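Local coordinates for Alpha/beta hydrolase (Novosphingobium aromaticivorans, PDB 3BWX), which probably acts as a hydrolase of the alpha/beta-hydrolase fold, its substrate not established, and carries bound calcium in the crystal, at residues A[10-15]-A[62-67]; A[32-37]-A[100-105]; A[38-43]-A[179-184]; A[73-78]-A[202-207]. The protein carries 1 engineered substitution. All coordinates share one frame; numbering follows the deposited sequence. Where two conformers were deposited one is given.

Overall arrangement
From the N terminus, the turn after strand 6-11 meets the loop following strand 58-61 in interaction 1, closing a loop of 46 residues that holds strands 17-23, 32-35 and 58-61 and helix 46-52. Interaction 2 opens inside that loop and pairs strand 32-35 with strand 99-104 in the middle of the main sheet, so the two cross. Directly after strand 32-35 and its turn, segment 38-43 runs out to helix 175-185 in interaction 3, crossing both. Interaction 4 starts once interaction 1 has closed, joins the loop before helix 80-94 to the calcium-binding segment 202-207, and crosses interactions 2 and 3. Contacts such as E62 with A42 and R64 with Y78 link interaction 1 to interactions 3 and 4.

Interaction 1: A[10-15]-A[62-67]; sequences WTSSDG and EMRGRG. With EDO (1,2-ethanediol), chain I; EDO (1,2-ethanediol), chain R.
R64 and D14 meet tip to tip in a two-pronged salt bridge. NH2 of R64 donates to OD1 of D14 at 2.8 Å, and NH1 of R64 donates to OD2 of D14 at 3.0 Å with an N-H...O angle of 170°. Each carboxylate oxygen offers its syn lone pair, the one on the side of its twin, and the two planes lie only 26° apart, which is the evidence for an end-on, nearly coplanar grip. OD1 is held twice, because the hydroxyl OG of S12 also donates to it at 2.6 Å, arriving nearly in line with the C-O bond; OG in turn accepts from the backbone N of L16. NE of R64 also forms a salt bridge with D86 of helix 80-94. Separately, CH2 of the W10 indole meets CE of selenomethionine M63 at 4.0 Å, the methyl lying at the ring edge, while NE1 of W10 donates to the backbone O of D86. The buried carboxylate of E62 is bonded through OE1 to H19 ND1 and D68 N, and OE2 probably takes the backbone N of A42. Within the type II turn from M63 to R66, NH1 of R66 bonds the carbonyl O of R64 at 2.8 Å. R64 thus ties the type I turn from S12 to G15 to helix 80-94, and with two carboxylates as partners its positive charge is likely to be well compensated despite its burial.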
loop_
_atom_site.group_PDB
_atom_site.type_symbol
_atom_site.label_atom_id
_atom_site.label_comp_id
_atom_site.label_asym_id
_atom_site.label_seq_id
_atom_site.Cartn_x
_atom_site.Cartn_y
_atom_site.Cartn_z
ATOM N N TRP A 10 16.915 -6.370 0.648
ATOM C CA TRP A 10 17.481 -6.315 -0.718
ATOM C C TRP A 10 18.167 -4.986 -0.820
ATOM O O TRP A 10 17.977 -4.136 0.031
ATOM C CB TRP A 10 16.428 -6.515 -1.819
ATOM C CG TRP A 10 15.594 -5.335 -2.281
ATOM C CD1 TRP A 10 15.771 -4.617 -3.406
ATOM C CD2 TRP A 10 14.400 -4.834 -1.677
ATOM N NE1 TRP A 10 14.766 -3.717 -3.563
ATOM C CE2 TRP A 10 13.951 -3.757 -2.460
ATOM C CE3 TRP A 10 13.760 -5.103 -0.479
ATOM C CZ2 TRP A 10 12.812 -3.049 -2.157
ATOM C CZ3 TRP A 10 12.646 -4.402 -0.170
ATOM C CH2 TRP A 10 12.184 -3.366 -0.979
ATOM N N THR A 11 19.009 -4.821 -1.829
ATOM C CA THR A 11 19.769 -3.599 -2.002
ATOM C C THR A 11 19.316 -2.756 -3.237
ATOM O O THR A 11 19.238 -3.274 -4.339
ATOM C CB THR A 11 21.287 -3.934 -2.153
ATOM O OG1 THR A 11 21.694 -4.708 -1.040
ATOM C CG2 THR A 11 22.110 -2.662 -2.214
ATOM N N SER A 12 19.115 -1.466 -3.035
ATOM C CA SER A 12 18.773 -0.583 -4.155
ATOM C C SER A 12 20.039 -0.323 -4.983
ATOM O O SER A 12 21.159 -0.479 -4.485
ATOM C CB SER A 12 18.179 0.724 -3.647
ATOM O OG SER A 12 19.174 1.523 -3.067
ATOM N N SER A 13 19.867 0.101 -6.241
ATOM C CA SER A 13 21.026 0.461 -7.071
ATOM C C SER A 13 21.956 1.418 -6.400
ATOM O O SER A 13 23.161 1.288 -6.575
ATOM C CB SER A 13 20.575 1.037 -8.420
ATOM O OG SER A 13 19.824 2.220 -8.281
ATOM N N ASP A 14 21.381 2.407 -5.733
ATOM C CA ASP A 14 22.132 3.461 -5.102
ATOM C C ASP A 14 22.576 3.138 -3.671
ATOM O O ASP A 14 23.134 3.998 -2.957
ATOM C CB ASP A 14 21.422 4.822 -5.212
ATOM C CG ASP A 14 20.014 4.834 -4.662
ATOM O OD1 ASP A 14 19.430 3.777 -4.415
ATOM O OD2 ASP A 14 19.471 5.951 -4.491
ATOM N N GLY A 15 22.414 1.889 -3.268
ATOM C CA GLY A 15 23.106 1.423 -2.087
ATOM C C GLY A 15 22.342 1.318 -0.755
ATOM O O GLY A 15 22.933 1.029 0.293
ATOM N N GLU A 62 8.867 -2.559 2.191
ATOM C CA GLU A 62 8.746 -1.173 2.624
ATOM C C GLU A 62 9.667 -0.310 1.741
ATOM O O GLU A 62 10.839 -0.649 1.559
ATOM C CB GLU A 62 9.217 -1.058 4.088
ATOM C CG GLU A 62 8.572 -2.120 4.946
ATOM C CD GLU A 62 8.825 -1.956 6.396
ATOM O OE1 GLU A 62 10.006 -1.908 6.861
ATOM O OE2 GLU A 62 7.799 -1.892 7.082
HETATM N N MSE A 63 9.117 0.777 1.197
HETATM C CA MSE A 63 9.918 1.617 0.340
HETATM C C MSE A 63 10.983 2.374 1.139
HETATM O O MSE A 63 10.903 2.497 2.397
HETATM C CB MSE A 63 9.016 2.575 -0.420
HETATM C CG MSE A 63 8.100 1.840 -1.361
HETATM SE SE MSE A 63 8.870 0.595 -2.702
HETATM C CE MSE A 63 9.051 -1.035 -1.591
ATOM N N ARG A 64 11.990 2.882 0.439
ATOM C CA ARG A 64 13.013 3.688 1.093
ATOM C C ARG A 64 12.283 4.771 1.878
ATOM O O ARG A 64 11.284 5.355 1.402
ATOM C CB ARG A 64 13.971 4.339 0.084
ATOM C CG ARG A 64 13.294 5.184 -0.992
ATOM C CD ARG A 64 14.245 5.855 -1.970
ATOM N NE ARG A 64 14.929 4.849 -2.752
ATOM C CZ ARG A 64 16.133 4.961 -3.276
ATOM N NH1 ARG A 64 16.867 6.019 -3.069
ATOM N NH2 ARG A 64 16.619 3.948 -3.984
ATOM N N GLY A 65 12.768 5.018 3.085
ATOM C CA GLY A 65 12.230 6.051 3.964
ATOM C C GLY A 65 11.037 5.631 4.794
ATOM O O GLY A 65 10.468 6.469 5.505
ATOM N N ARG A 66 10.608 4.377 4.676
ATOM C CA ARG A 66 9.462 3.899 5.454
ATOM C C ARG A 66 9.856 2.695 6.277
ATOM O O ARG A 66 10.595 1.822 5.826
ATOM C CB ARG A 66 8.277 3.481 4.571
ATOM C CG ARG A 66 7.559 4.630 3.875
ATOM C CD ARG A 66 8.274 5.165 2.656
ATOM N NE ARG A 66 7.400 6.051 1.900
ATOM C CZ ARG A 66 7.828 6.884 0.968
ATOM N NH1 ARG A 66 9.096 6.951 0.633
ATOM N NH2 ARG A 66 6.949 7.656 0.377
ATOM N N GLY A 67 9.331 2.637 7.495
ATOM C CA GLY A 67 9.544 1.459 8.342
ATOM C C GLY A 67 10.995 1.226 8.596
ATOM O O GLY A 67 11.728 2.160 8.961
HETATM C C1 EDO I . 20.451 -7.397 1.236
HETATM O O1 EDO I . 21.030 -7.255 2.500
HETATM C C2 EDO I . 21.514 -7.937 0.302
HETATM O O2 EDO I . 21.189 -7.417 -0.969
HETATM C C1 EDO R . 8.802 -3.504 10.107
HETATM O O1 EDO R . 9.204 -3.068 11.407
HETATM C C2 EDO R . 7.622 -2.667 9.717
HETATM O O2 EDO R . 8.117 -1.351 9.635
#

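Interaction 2: A[32-37]-A[100-105]; sequences VLCLPG and VAIGTS. With EDO (1,2-ethanediol), chain Q.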
loop_
_atom_site.group_PDB
_atom_site.type_symbol
_atom_site.label_atom_id
_atom_site.label_comp_id
_atom_site.label_asym_id
_atom_site.label_seq_id
_atom_site.Cartn_x
_atom_site.Cartn_y
_atom_site.Cartn_z
ATOM N N VAL A 32 2.674 -13.576 -3.271
ATOM C CA VAL A 32 1.823 -12.399 -3.158
ATOM C C VAL A 32 2.673 -11.210 -2.679
ATOM O O VAL A 32 3.248 -11.262 -1.603
ATOM C CB VAL A 32 0.662 -12.623 -2.192
ATOM C CG1 VAL A 32 -0.200 -11.367 -2.112
ATOM C CG2 VAL A 32 -0.206 -13.817 -2.651
ATOM N N LEU A 33 2.766 -10.155 -3.492
ATOM C CA LEU A 33 3.549 -8.966 -3.147
ATOM C C LEU A 33 2.606 -7.847 -2.703
ATOM O O LEU A 33 1.688 -7.478 -3.455
ATOM C CB LEU A 33 4.335 -8.495 -4.369
ATOM C CG LEU A 33 5.197 -7.240 -4.373
ATOM C CD1 LEU A 33 6.441 -7.472 -3.554
ATOM C CD2 LEU A 33 5.626 -6.849 -5.804
ATOM N N CYS A 34 2.751 -7.373 -1.466
ATOM C CA CYS A 34 1.857 -6.386 -0.871
ATOM C C CYS A 34 2.563 -5.053 -0.829
ATOM O O CYS A 34 3.589 -4.939 -0.158
ATOM C CB CYS A 34 1.473 -6.819 0.523
ATOM S SG CYS A 34 0.517 -8.357 0.606
ATOM N N LEU A 35 2.022 -4.069 -1.522
ATOM C CA LEU A 35 2.641 -2.798 -1.697
ATOM C C LEU A 35 1.876 -1.727 -0.929
ATOM O O LEU A 35 0.698 -1.485 -1.204
ATOM C CB LEU A 35 2.758 -2.467 -3.177
ATOM C CG LEU A 35 3.545 -3.494 -4.001
ATOM C CD1 LEU A 35 3.536 -2.998 -5.456
ATOM C CD2 LEU A 35 4.933 -3.746 -3.407
ATOM N N PRO A 36 2.524 -1.097 0.065
ATOM C CA PRO A 36 1.823 -0.128 0.900
ATOM C C PRO A 36 1.612 1.237 0.244
ATOM O O PRO A 36 2.185 1.542 -0.790
ATOM C CB PRO A 36 2.756 0.075 2.110
ATOM C CG PRO A 36 3.850 -0.875 1.960
ATOM C CD PRO A 36 3.909 -1.318 0.535
ATOM N N GLY A 37 0.779 2.024 0.910
ATOM C CA GLY A 37 0.537 3.392 0.564
ATOM C C GLY A 37 1.695 4.315 0.899
ATOM O O GLY A 37 2.707 3.926 1.483
ATOM N N VAL A 100 1.399 -12.270 -7.655
ATOM C CA VAL A 100 0.157 -11.539 -7.372
ATOM C C VAL A 100 0.562 -10.234 -6.724
ATOM O O VAL A 100 1.524 -10.193 -5.924
ATOM C CB VAL A 100 -0.768 -12.367 -6.448
ATOM C CG1 VAL A 100 -1.964 -11.541 -5.981
ATOM C CG2 VAL A 100 -1.158 -13.716 -7.138
ATOM N N ALA A 101 -0.098 -9.156 -7.125
ATOM C CA ALA A 101 0.193 -7.837 -6.583
ATOM C C ALA A 101 -1.036 -7.321 -5.853
ATOM O O ALA A 101 -2.143 -7.279 -6.438
ATOM C CB ALA A 101 0.607 -6.872 -7.722
ATOM N N ILE A 102 -0.891 -6.903 -4.592
ATOM C CA ILE A 102 -1.953 -6.238 -3.808
ATOM C C ILE A 102 -1.424 -4.849 -3.476
ATOM O O ILE A 102 -0.508 -4.766 -2.703
ATOM C CB ILE A 102 -2.315 -7.012 -2.509
ATOM C CG1 ILE A 102 -2.794 -8.424 -2.837
ATOM C CG2 ILE A 102 -3.320 -6.164 -1.720
ATOM C CD1 ILE A 102 -3.241 -9.261 -1.618
ATOM N N GLY A 103 -1.986 -3.776 -4.047
ATOM C CA GLY A 103 -1.434 -2.432 -3.914
ATOM C C GLY A 103 -2.451 -1.435 -3.388
ATOM O O GLY A 103 -3.563 -1.300 -3.954
ATOM N N THR A 104 -2.096 -0.789 -2.270
ATOM C CA THR A 104 -2.913 0.210 -1.665
ATOM C C THR A 104 -2.461 1.588 -2.048
ATOM O O THR A 104 -1.322 1.935 -1.815
ATOM C CB THR A 104 -2.940 0.043 -0.166
ATOM O OG1 THR A 104 -3.605 -1.193 0.133
ATOM C CG2 THR A 104 -3.742 1.208 0.473
ATOM N N SER A 105 -3.366 2.375 -2.635
ATOM C CA SER A 105 -3.046 3.772 -2.932
ATOM C C SER A 105 -1.806 3.872 -3.849
ATOM O O SER A 105 -1.806 3.314 -4.943
ATOM C CB SER A 105 -2.873 4.541 -1.611
ATOM O OG SER A 105 -3.963 4.250 -0.760
HETATM C C1 EDO Q . 5.653 4.316 -0.699
HETATM O O1 EDO Q . 5.318 3.541 0.473
HETATM C C2 EDO Q . 4.965 3.660 -1.904
HETATM O O2 EDO Q . 3.539 3.790 -1.804
#
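V32 and V100 lie side by side and point the same way, CG2 of V32 coming within 4.1 Å of CB of V100. I102 instead crosses V32 at a slant. Its CG1 stands anti to its own carbonyl carbon, and the extended chain beyond brings CD1 to 3.7 Å from CG1 of V32. C34, on the same face of the sheet, has SG 4.4 Å from CB of I102, and its side chain also rests on V58 and C60 of the next strand. L33, L35 and A101 point to the other face. There the two leucines meet the covering helices and P61: L33 packs on L90, L35 on L87 of helix 80-94 and on L114 of helix 106-117. G103 adds no side chain beside L35. Four backbone bonds fix this register, alternating between the strands: L33 N to V100 O is 2.7 Å, T104 N to L35 O is 3.1 Å, and all four are nearly straight at the hydrogen. The strand axes approach to 4.7 Å with their N-to-C directions 17° apart, so the pairing is parallel. Past the strand ends, S105 has phi 58° and psi -122° immediately before helix 106-117, and with G103 and G107 it matches the GxSxG pattern. Such a strained strand-turn-helix junction, beside the central parallel strands, is consistent with the nucleophile elbow of the alpha/beta-hydrolase fold.

Interaction 3: A[38-43]-A[179-184]; sequences LTRNAR and LRYAKR. With EDO (1,2-ethanediol), chain H.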
loop_
_atom_site.group_PDB
_atom_site.type_symbol
_atom_site.label_atom_id
_atom_site.label_comp_id
_atom_site.label_asym_id
_atom_site.label_seq_id
_atom_site.Cartn_x
_atom_site.Cartn_y
_atom_site.Cartn_z
ATOM N N LEU A 38 1.534 5.580 0.530
ATOM C CA LEU A 38 2.603 6.583 0.531
ATOM C C LEU A 38 3.370 6.641 1.821
ATOM O O LEU A 38 4.573 6.695 1.787
ATOM C CB LEU A 38 1.984 7.963 0.175
ATOM C CG LEU A 38 2.888 9.189 0.137
ATOM C CD1 LEU A 38 3.829 9.143 -1.034
ATOM C CD2 LEU A 38 1.995 10.471 0.080
ATOM N N THR A 39 2.683 6.737 2.946
ATOM C CA THR A 39 3.287 6.893 4.276
ATOM C C THR A 39 3.367 5.586 5.066
ATOM O O THR A 39 3.626 5.618 6.282
ATOM C CB THR A 39 2.546 7.951 5.126
ATOM O OG1 THR A 39 1.186 7.536 5.287
ATOM C CG2 THR A 39 2.613 9.307 4.473
ATOM N N ARG A 40 3.171 4.461 4.383
ATOM C CA ARG A 40 2.864 3.234 5.066
ATOM C C ARG A 40 3.988 2.227 4.906
ATOM O O ARG A 40 4.957 2.449 4.171
ATOM C CB ARG A 40 1.549 2.667 4.571
ATOM C CG ARG A 40 0.355 3.596 4.670
ATOM C CD ARG A 40 0.075 3.965 6.130
ATOM N NE ARG A 40 -1.066 4.839 6.284
ATOM C CZ ARG A 40 -2.327 4.416 6.312
ATOM N NH1 ARG A 40 -2.615 3.130 6.248
ATOM N NH2 ARG A 40 -3.318 5.288 6.439
ATOM N N ASN A 41 3.904 1.148 5.673
ATOM C CA ASN A 41 4.950 0.140 5.809
ATOM C C ASN A 41 4.325 -1.294 5.862
ATOM O O ASN A 41 3.100 -1.510 5.676
ATOM C CB ASN A 41 5.847 0.462 7.025
ATOM C CG ASN A 41 5.087 0.364 8.335
ATOM O OD1 ASN A 41 4.730 -0.747 8.745
ATOM N ND2 ASN A 41 4.766 1.510 8.955
ATOM N N ALA A 42 5.166 -2.296 6.069
ATOM C CA ALA A 42 4.726 -3.683 5.990
ATOM C C ALA A 42 3.637 -3.994 7.012
ATOM O O ALA A 42 2.805 -4.906 6.817
ATOM C CB ALA A 42 5.904 -4.628 6.198
ATOM N N ARG A 43 3.587 -3.237 8.109
ATOM C CA ARG A 43 2.577 -3.503 9.148
ATOM C C ARG A 43 1.139 -3.300 8.697
ATOM O O ARG A 43 0.230 -3.852 9.285
ATOM C CB ARG A 43 2.846 -2.745 10.458
ATOM C CG ARG A 43 4.190 -3.080 11.000
ATOM C CD ARG A 43 4.437 -2.581 12.423
ATOM N NE ARG A 43 4.291 -1.146 12.657
ATOM C CZ ARG A 43 5.170 -0.203 12.306
ATOM N NH1 ARG A 43 6.228 -0.486 11.588
ATOM N NH2 ARG A 43 4.901 1.048 12.627
ATOM N N LEU A 179 -6.289 1.972 17.939
ATOM C CA LEU A 179 -4.982 1.635 18.504
ATOM C C LEU A 179 -4.219 0.682 17.580
ATOM O O LEU A 179 -3.020 0.837 17.352
ATOM C CB LEU A 179 -5.127 1.052 19.910
ATOM C CG LEU A 179 -5.413 2.063 21.005
ATOM C CD1 LEU A 179 -5.844 1.274 22.270
ATOM C CD2 LEU A 179 -4.273 2.980 21.292
ATOM N N ARG A 180 -4.935 -0.298 17.055
ATOM C CA ARG A 180 -4.342 -1.262 16.114
ATOM C C ARG A 180 -3.797 -0.506 14.877
ATOM O O ARG A 180 -2.692 -0.725 14.407
ATOM C CB ARG A 180 -5.397 -2.304 15.680
ATOM C CG ARG A 180 -4.788 -3.407 14.809
ATOM C CD ARG A 180 -5.833 -4.284 14.131
ATOM N NE ARG A 180 -6.614 -4.934 15.127
ATOM C CZ ARG A 180 -7.945 -4.908 15.277
ATOM N NH1 ARG A 180 -8.811 -4.337 14.427
ATOM N NH2 ARG A 180 -8.424 -5.579 16.292
ATOM N N TYR A 181 -4.603 0.416 14.382
ATOM C CA TYR A 181 -4.206 1.240 13.260
ATOM C C TYR A 181 -2.995 2.117 13.599
ATOM O O TYR A 181 -2.094 2.276 12.761
ATOM C CB TYR A 181 -5.405 2.126 12.950
ATOM C CG TYR A 181 -5.312 3.096 11.790
ATOM C CD1 TYR A 181 -5.392 2.642 10.492
ATOM C CD2 TYR A 181 -5.251 4.456 12.007
ATOM C CE1 TYR A 181 -5.367 3.524 9.428
ATOM C CE2 TYR A 181 -5.225 5.349 10.960
ATOM C CZ TYR A 181 -5.293 4.867 9.667
ATOM O OH TYR A 181 -5.277 5.743 8.586
ATOM N N ALA A 182 -3.007 2.762 14.779
ATOM C CA ALA A 182 -1.946 3.675 15.224
ATOM C C ALA A 182 -0.621 2.913 15.177
ATOM O O ALA A 182 0.388 3.459 14.681
ATOM C CB ALA A 182 -2.219 4.265 16.637
ATOM N N LYS A 183 -0.604 1.682 15.725
ATOM C CA LYS A 183 0.663 0.960 15.823
ATOM C C LYS A 183 1.157 0.544 14.458
ATOM O O LYS A 183 2.354 0.302 14.278
ATOM C CB LYS A 183 0.540 -0.231 16.799
ATOM C CG LYS A 183 0.341 0.250 18.228
ATOM C CD LYS A 183 0.667 -0.807 19.258
ATOM C CE LYS A 183 2.163 -0.839 19.521
ATOM N NZ LYS A 183 2.551 -1.922 20.475
ATOM N N ARG A 184 0.263 0.429 13.481
ATOM C CA ARG A 184 0.715 0.103 12.132
ATOM C C ARG A 184 1.433 1.237 11.415
ATOM O O ARG A 184 2.319 0.975 10.571
ATOM C CB ARG A 184 -0.427 -0.370 11.246
ATOM C CG ARG A 184 -1.014 -1.686 11.644
ATOM C CD ARG A 184 -2.199 -2.062 10.829
ATOM N NE ARG A 184 -2.709 -3.318 11.278
ATOM C CZ ARG A 184 -3.716 -3.980 10.711
ATOM N NH1 ARG A 184 -4.429 -3.436 9.734
ATOM N NH2 ARG A 184 -4.084 -5.141 11.218
HETATM C C1 EDO H . -7.527 -2.259 11.271
HETATM O O1 EDO H . -7.500 -3.692 11.461
HETATM C C2 EDO H . -8.215 -1.544 12.438
HETATM O O2 EDO H . -9.593 -1.949 12.440
HETATM O O HOH W 1 1.810 1.239 7.790
#
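The R43 guanidinium has the carbonyl O of K183 at its edge and two oxygens over one face, both offset toward the rim: R184 O 3.1 Å above the plane and N41 OD1 3.2 Å above it. At the edge it grips side-on: NE of R43 donates to K183 O at 2.9 Å and NH2 of R43 to the same oxygen at 3.1 Å. R43 NH1 forms a salt bridge to D197. The R40 guanidinium stands almost perpendicular to the Y181 ring, with planes 88° apart, and NH2 of R40 lies 2.9 Å from OH of Y181; R40 also forms a salt bridge with D44. These contacts join the loop after strand 32-35 to helix 175-185, one of the helices that follow strand 122-128 and precede strand 230-235, consistent with the cap of alpha/beta-hydrolases. An alanine at R43 would probably leave D197 without this charge partner and K183 O without its two donors here. CG and CD of R184 each pack 3.4 Å from R43 O, its guanidinium held by E46, D47 and D270. ND2 of N41 donates to R184 O at 3.0 Å, while OD1 accepts from R43 N in an Asx turn. Water 1 accepts a hydrogen bond from N41 N and donates one to R184 O.

Interaction 4: A[73-78]-A[202-207]; sequences KDPMTY and IAEPFE. With CA (calcium ion), chain B; EDO (1,2-ethanediol), chain P.
M76 has CG anti to the backbone N (chi1 -166°), which sets CG of M76 3.7 Å from CG of F206, while F206 turns its ring to M76 with CG anti to the carbonyl carbon (chi1 -72°). CB of M76 sits 3.8 Å from the F206 ring centroid and 10° off its normal, a CH-pi contact. SE of this selenomethionine lies obliquely at 4.7 Å from the same centroid, a Met-aromatic contact. CB of P75 reaches CE2 of F206 at 3.9 Å. Further in, I202 lays CG1 over the centre of the Y78 ring, 3.7 Å from the centroid, the side chains crossing at about a right angle. OH of Y78 bonds D199 and the backbone N of A72. An alanine at Y78 would probably leave I202 CG1 without its aromatic face and D199 without this hydroxyl partner. Water 2 lies between P75 O and E204 O, and water 3 between Y78 O and I202 O. Waters 5 and 6 link Y78 O (2.7 Å from water 5) and E204 O (2.8 Å from water 6) to the calcium ion, which P205 O ligates at 2.5 Å and A208 O from nearby. Segment 73-78 therefore meets the metal in its second shell, and calcium would probably polarise these two waters, strengthening their bonds to the carbonyls.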
loop_
_atom_site.group_PDB
_atom_site.type_symbol
_atom_site.label_atom_id
_atom_site.label_comp_id
_atom_site.label_asym_id
_atom_site.label_seq_id
_atom_site.Cartn_x
_atom_site.Cartn_y
_atom_site.Cartn_z
ATOM N N LYS A 73 19.937 9.396 1.655
ATOM C CA LYS A 73 20.781 10.578 1.842
ATOM C C LYS A 73 20.280 11.740 0.994
ATOM O O LYS A 73 20.392 12.882 1.404
ATOM C CB LYS A 73 22.245 10.272 1.521
ATOM C CG LYS A 73 22.930 9.414 2.571
ATOM C CD LYS A 73 24.373 9.029 2.135
ATOM N N ASP A 74 19.751 11.450 -0.187
ATOM C CA ASP A 74 19.189 12.406 -1.121
ATOM C C ASP A 74 17.662 12.258 -1.155
ATOM O O ASP A 74 17.123 11.358 -1.863
ATOM C CB ASP A 74 19.743 12.118 -2.505
ATOM C CG ASP A 74 19.244 13.064 -3.551
ATOM O OD1 ASP A 74 18.458 13.978 -3.182
ATOM O OD2 ASP A 74 19.620 12.917 -4.740
ATOM N N PRO A 75 16.974 13.134 -0.400
ATOM C CA PRO A 75 15.514 13.047 -0.397
ATOM C C PRO A 75 14.833 13.268 -1.761
ATOM O O PRO A 75 13.663 13.005 -1.871
ATOM C CB PRO A 75 15.075 14.109 0.655
ATOM C CG PRO A 75 16.237 14.637 1.233
ATOM C CD PRO A 75 17.480 14.195 0.484
HETATM N N MSE A 76 15.527 13.762 -2.781
HETATM C CA MSE A 76 14.946 13.868 -4.117
HETATM C C MSE A 76 14.724 12.450 -4.705
HETATM O O MSE A 76 13.980 12.289 -5.661
HETATM C CB MSE A 76 15.801 14.720 -5.087
HETATM C CG MSE A 76 15.029 15.105 -6.337
HETATM SE SE MSE A 76 15.978 16.418 -7.353
HETATM C CE MSE A 76 14.995 16.218 -9.044
ATOM N N THR A 77 15.323 11.402 -4.139
ATOM C CA THR A 77 15.002 10.046 -4.572
ATOM C C THR A 77 13.682 9.452 -4.052
ATOM O O THR A 77 13.325 8.331 -4.420
ATOM C CB THR A 77 16.146 9.052 -4.188
ATOM O OG1 THR A 77 16.238 8.934 -2.755
ATOM C CG2 THR A 77 17.419 9.480 -4.805
ATOM N N TYR A 78 13.001 10.227 -3.211
ATOM C CA TYR A 78 11.659 9.861 -2.693
ATOM C C TYR A 78 10.620 10.224 -3.762
ATOM O O TYR A 78 9.986 11.267 -3.697
ATOM C CB TYR A 78 11.408 10.597 -1.377
ATOM C CG TYR A 78 12.219 10.122 -0.215
ATOM C CD1 TYR A 78 12.418 8.747 0.027
ATOM C CD2 TYR A 78 12.746 11.017 0.725
ATOM C CE1 TYR A 78 13.161 8.287 1.188
ATOM C CE2 TYR A 78 13.447 10.554 1.842
ATOM C CZ TYR A 78 13.680 9.206 2.056
ATOM O OH TYR A 78 14.354 8.753 3.168
ATOM N N ILE A 202 10.459 12.934 3.270
ATOM C CA ILE A 202 9.537 12.565 2.232
ATOM C C ILE A 202 8.608 13.714 1.857
ATOM O O ILE A 202 8.174 13.777 0.734
ATOM C CB ILE A 202 8.750 11.260 2.616
ATOM C CG1 ILE A 202 9.682 10.040 2.589
ATOM C CG2 ILE A 202 7.524 11.052 1.743
ATOM C CD1 ILE A 202 9.150 8.799 3.380
ATOM N N ALA A 203 8.339 14.614 2.788
ATOM C CA ALA A 203 7.466 15.764 2.515
ATOM C C ALA A 203 8.085 16.842 1.619
ATOM O O ALA A 203 7.401 17.740 1.157
ATOM C CB ALA A 203 7.035 16.397 3.860
ATOM N N GLU A 204 9.401 16.831 1.461
ATOM C CA GLU A 204 10.084 17.813 0.628
ATOM C C GLU A 204 9.637 17.625 -0.805
ATOM O O GLU A 204 9.701 16.518 -1.350
ATOM C CB GLU A 204 11.611 17.680 0.766
ATOM C CG GLU A 204 12.089 18.044 2.160
ATOM C CD GLU A 204 13.609 17.886 2.353
ATOM O OE1 GLU A 204 14.323 17.624 1.357
ATOM O OE2 GLU A 204 14.064 17.983 3.523
ATOM N N PRO A 205 9.078 18.679 -1.414
ATOM C CA PRO A 205 8.523 18.478 -2.779
ATOM C C PRO A 205 9.505 18.199 -3.894
ATOM O O PRO A 205 9.223 17.380 -4.788
ATOM C CB PRO A 205 7.789 19.784 -3.057
ATOM C CG PRO A 205 8.415 20.799 -2.181
ATOM C CD PRO A 205 8.758 20.029 -0.922
ATOM N N PHE A 206 10.639 18.883 -3.849
ATOM C CA PHE A 206 11.518 18.988 -5.009
ATOM C C PHE A 206 10.661 19.346 -6.222
ATOM O O PHE A 206 9.937 20.316 -6.152
ATOM C CB PHE A 206 12.365 17.727 -5.149
ATOM C CG PHE A 206 13.430 17.638 -4.104
ATOM C CD1 PHE A 206 14.651 18.280 -4.253
ATOM C CD2 PHE A 206 13.141 17.011 -2.891
ATOM C CE1 PHE A 206 15.612 18.183 -3.241
ATOM C CE2 PHE A 206 14.095 16.952 -1.859
ATOM C CZ PHE A 206 15.308 17.497 -2.043
ATOM N N GLU A 207 10.633 18.560 -7.288
ATOM C CA GLU A 207 9.892 19.047 -8.483
ATOM C C GLU A 207 8.356 19.116 -8.380
ATOM O O GLU A 207 7.706 19.857 -9.123
ATOM C CB GLU A 207 10.275 18.260 -9.717
ATOM C CG GLU A 207 11.767 18.401 -10.065
ATOM C CD GLU A 207 12.273 17.262 -10.919
ATOM O OE1 GLU A 207 12.225 16.103 -10.434
ATOM O OE2 GLU A 207 12.720 17.538 -12.066
HETATM CA CA CA B . 8.038 15.230 -5.060
HETATM C C1 EDO P . 21.364 6.943 -1.056
HETATM O O1 EDO P . 21.364 7.203 0.353
HETATM C C2 EDO P . 20.126 7.492 -1.759
HETATM O O2 EDO P . 20.107 8.923 -1.691
HETATM O O HOH W 2 10.987 13.999 -2.015
HETATM O O HOH W 3 8.380 12.507 -1.591
HETATM O O HOH W 4 10.292 14.466 -4.544
HETATM O O HOH W 5 7.911 12.611 -4.830
HETATM O O HOH W 6 7.848 14.963 -2.754
HETATM O O HOH W 7 5.907 14.497 -5.973
HETATM O O HOH W 8 8.905 15.491 -7.274
#